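Local structure of Poly(A) RNA polymerase GLD2 (Rattus norvegicus, 6LBK) at residues 137-142 with 151-156. The protein probably adds successive AMP units from ATP to the 3' ends of selected cytoplasmic mRNAs and single nucleotides to certain microRNAs. The protein carries 1 engineered substitution. Sequence-based numbering, arbitrary orientation.
Sequences LVHKHF and ERPQLI
His139 and Phe142 of helix segment 137-142 meet Pro153 and Leu155 of strand segment 151-156, the two segments running nearly antiparallel (163°) with their axes 8.5 Å apart at closest approach. The imidazole of His139 supplies most of the helix's share of the contact. With CG anti to the backbone N (chi1 175°), the ring reaches across to the strand, where His139 NE2 donates a hydrogen bond to Pro153 O at 2.9 Å. The bond is nearly straight at the hydrogen (164°) and the oxygen lies in the imidazole plane, yet NE2 approaches from above the carbonyl plane, away from the lone-pair directions. Leu155 CG sits over one face of the His139 ring, 4.2 Å from its centroid, in a CH-pi contact offset toward the CG-ND1 bond. The hydrogen bond at the edge and the leucine over the face together probably limit the rotation of the imidazole. Beside NE2, CD2 of His139 meets CB of Pro153 at 3.7 Å. Three residues further along the helix, CB of Phe142 packs against CB of Pro153 at 4.0 Å, while the phenyl ring turns away from the strand and takes Val138 CG1 over one face. The contact thus joins helix 128-144 to strand 150-156, an outermost strand of the five-stranded sheet in the central palm domain. Strand 162-167 pairs antiparallel with this strand and extends the packing through Val163, which touches His139 and Leu155, and through Phe165, edge-to-face with Phe142; helix 67-85 adds Leu80 against Phe142.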
loop_
_atom_site.group_PDB
_atom_site.type_symbol
_atom_site.label_atom_id
_atom_site.label_comp_id
_atom_site.label_asym_id
_atom_site.label_seq_id
_atom_site.Cartn_x
_atom_site.Cartn_y
_atom_site.Cartn_z
ATOM N N LEU A 137 -18.734 15.493 -11.503
ATOM C CA LEU A 137 -18.389 16.782 -12.121
ATOM C C LEU A 137 -16.937 16.810 -12.593
ATOM O O LEU A 137 -16.638 17.251 -13.712
ATOM C CB LEU A 137 -18.653 17.943 -11.156
ATOM C CG LEU A 137 -19.954 18.718 -11.410
ATOM C CD1 LEU A 137 -20.235 19.715 -10.296
ATOM C CD2 LEU A 137 -19.911 19.423 -12.759
ATOM N N VAL A 138 -16.013 16.374 -11.738
ATOM C CA VAL A 138 -14.617 16.303 -12.138
ATOM C C VAL A 138 -14.479 15.423 -13.367
ATOM O O VAL A 138 -13.700 15.723 -14.281
ATOM C CB VAL A 138 -13.753 15.781 -10.980
ATOM C CG1 VAL A 138 -12.338 15.540 -11.465
ATOM C CG2 VAL A 138 -13.780 16.744 -9.798
ATOM N N HIS A 139 -15.243 14.327 -13.414
ATOM C CA HIS A 139 -15.110 13.390 -14.519
ATOM C C HIS A 139 -15.571 14.021 -15.823
ATOM O O HIS A 139 -14.874 13.949 -16.843
ATOM C CB HIS A 139 -15.895 12.116 -14.209
ATOM C CG HIS A 139 -15.918 11.132 -15.338
ATOM N ND1 HIS A 139 -17.087 10.724 -15.944
ATOM C CD2 HIS A 139 -14.915 10.504 -15.994
ATOM C CE1 HIS A 139 -16.804 9.869 -16.911
ATOM N NE2 HIS A 139 -15.493 9.722 -16.965
ATOM N N LYS A 140 -16.751 14.642 -15.805
ATOM C CA LYS A 140 -17.237 15.360 -16.980
ATOM C C LYS A 140 -16.249 16.445 -17.410
ATOM O O LYS A 140 -16.106 16.719 -18.607
ATOM C CB LYS A 140 -18.621 15.940 -16.693
ATOM C CG LYS A 140 -19.502 16.119 -17.930
ATOM C CD LYS A 140 -19.910 14.752 -18.490
ATOM C CE LYS A 140 -20.559 13.873 -17.417
ATOM N NZ LYS A 140 -21.342 12.737 -17.994
ATOM N N HIS A 141 -15.565 17.073 -16.450
ATOM C CA HIS A 141 -14.522 18.040 -16.779
ATOM C C HIS A 141 -13.383 17.366 -17.542
ATOM O O HIS A 141 -12.918 17.870 -18.570
ATOM C CB HIS A 141 -14.011 18.681 -15.480
ATOM C CG HIS A 141 -13.111 19.869 -15.669
ATOM N ND1 HIS A 141 -13.579 21.124 -16.004
ATOM C CD2 HIS A 141 -11.767 19.996 -15.528
ATOM C CE1 HIS A 141 -12.560 21.963 -16.086
ATOM N NE2 HIS A 141 -11.450 21.305 -15.801
ATOM N N PHE A 142 -12.941 16.207 -17.064
ATOM C CA PHE A 142 -11.858 15.492 -17.739
ATOM C C PHE A 142 -12.270 15.065 -19.145
ATOM O O PHE A 142 -11.459 15.089 -20.079
ATOM C CB PHE A 142 -11.442 14.270 -16.916
ATOM C CG PHE A 142 -10.649 14.602 -15.670
ATOM C CD1 PHE A 142 -10.563 15.900 -15.203
ATOM C CD2 PHE A 142 -9.999 13.599 -14.962
ATOM C CE1 PHE A 142 -9.832 16.199 -14.061
ATOM C CE2 PHE A 142 -9.274 13.890 -13.827
ATOM C CZ PHE A 142 -9.188 15.201 -13.371
ATOM N N GLU A 151 -6.468 10.788 -21.037
ATOM C CA GLU A 151 -7.040 9.716 -21.842
ATOM C C GLU A 151 -8.012 8.874 -21.043
ATOM O O GLU A 151 -7.770 8.570 -19.868
ATOM C CB GLU A 151 -5.965 8.793 -22.417
ATOM C CG GLU A 151 -5.424 9.210 -23.760
ATOM C CD GLU A 151 -4.542 8.141 -24.395
ATOM O OE1 GLU A 151 -4.399 7.044 -23.799
ATOM O OE2 GLU A 151 -3.998 8.394 -25.495
ATOM N N ARG A 152 -9.106 8.483 -21.697
ATOM C CA ARG A 152 -10.046 7.464 -21.236
ATOM C C ARG A 152 -10.434 7.601 -19.749
ATOM O O ARG A 152 -10.228 6.659 -18.977
ATOM C CB ARG A 152 -9.464 6.082 -21.510
ATOM C CG ARG A 152 -9.299 5.738 -22.976
ATOM C CD ARG A 152 -8.766 4.314 -23.125
ATOM N NE ARG A 152 -8.799 3.844 -24.506
ATOM C CZ ARG A 152 -8.457 2.615 -24.889
ATOM N NH1 ARG A 152 -8.046 1.722 -23.998
ATOM N NH2 ARG A 152 -8.525 2.277 -26.168
ATOM N N PRO A 153 -11.027 8.727 -19.343
ATOM C CA PRO A 153 -11.453 8.840 -17.940
ATOM C C PRO A 153 -12.721 8.035 -17.716
ATOM O O PRO A 153 -13.673 8.129 -18.494
ATOM C CB PRO A 153 -11.707 10.341 -17.764
ATOM C CG PRO A 153 -12.052 10.814 -19.115
ATOM C CD PRO A 153 -11.302 9.960 -20.101
ATOM N N GLN A 154 -12.732 7.243 -16.652
ATOM C CA GLN A 154 -13.858 6.365 -16.389
ATOM C C GLN A 154 -14.167 6.377 -14.907
ATOM O O GLN A 154 -13.254 6.331 -14.087
ATOM C CB GLN A 154 -13.568 4.932 -16.862
ATOM C CG GLN A 154 -14.545 3.889 -16.373
ATOM C CD GLN A 154 -14.290 2.528 -17.006
ATOM O OE1 GLN A 154 -13.202 2.278 -17.536
ATOM N NE2 GLN A 154 -15.271 1.627 -16.914
ATOM N N LEU A 155 -15.449 6.404 -14.561
ATOM C CA LEU A 155 -15.853 6.227 -13.173
ATOM C C LEU A 155 -15.859 4.735 -12.855
ATOM O O LEU A 155 -16.703 3.983 -13.358
ATOM C CB LEU A 155 -17.231 6.824 -12.920
ATOM C CG LEU A 155 -17.419 8.322 -12.813
ATOM C CD1 LEU A 155 -18.854 8.647 -13.189
ATOM C CD2 LEU A 155 -17.131 8.746 -11.400
ATOM N N ILE A 156 -14.954 4.315 -11.993
ATOM C CA ILE A 156 -14.950 2.950 -11.493
ATOM C C ILE A 156 -15.724 2.909 -10.184
ATOM O O ILE A 156 -15.498 3.725 -9.275
ATOM C CB ILE A 156 -13.521 2.411 -11.337
ATOM C CG1 ILE A 156 -12.832 2.372 -12.704
ATOM C CG2 ILE A 156 -13.528 1.018 -10.710
ATOM C CD1 ILE A 156 -11.684 1.366 -12.780
#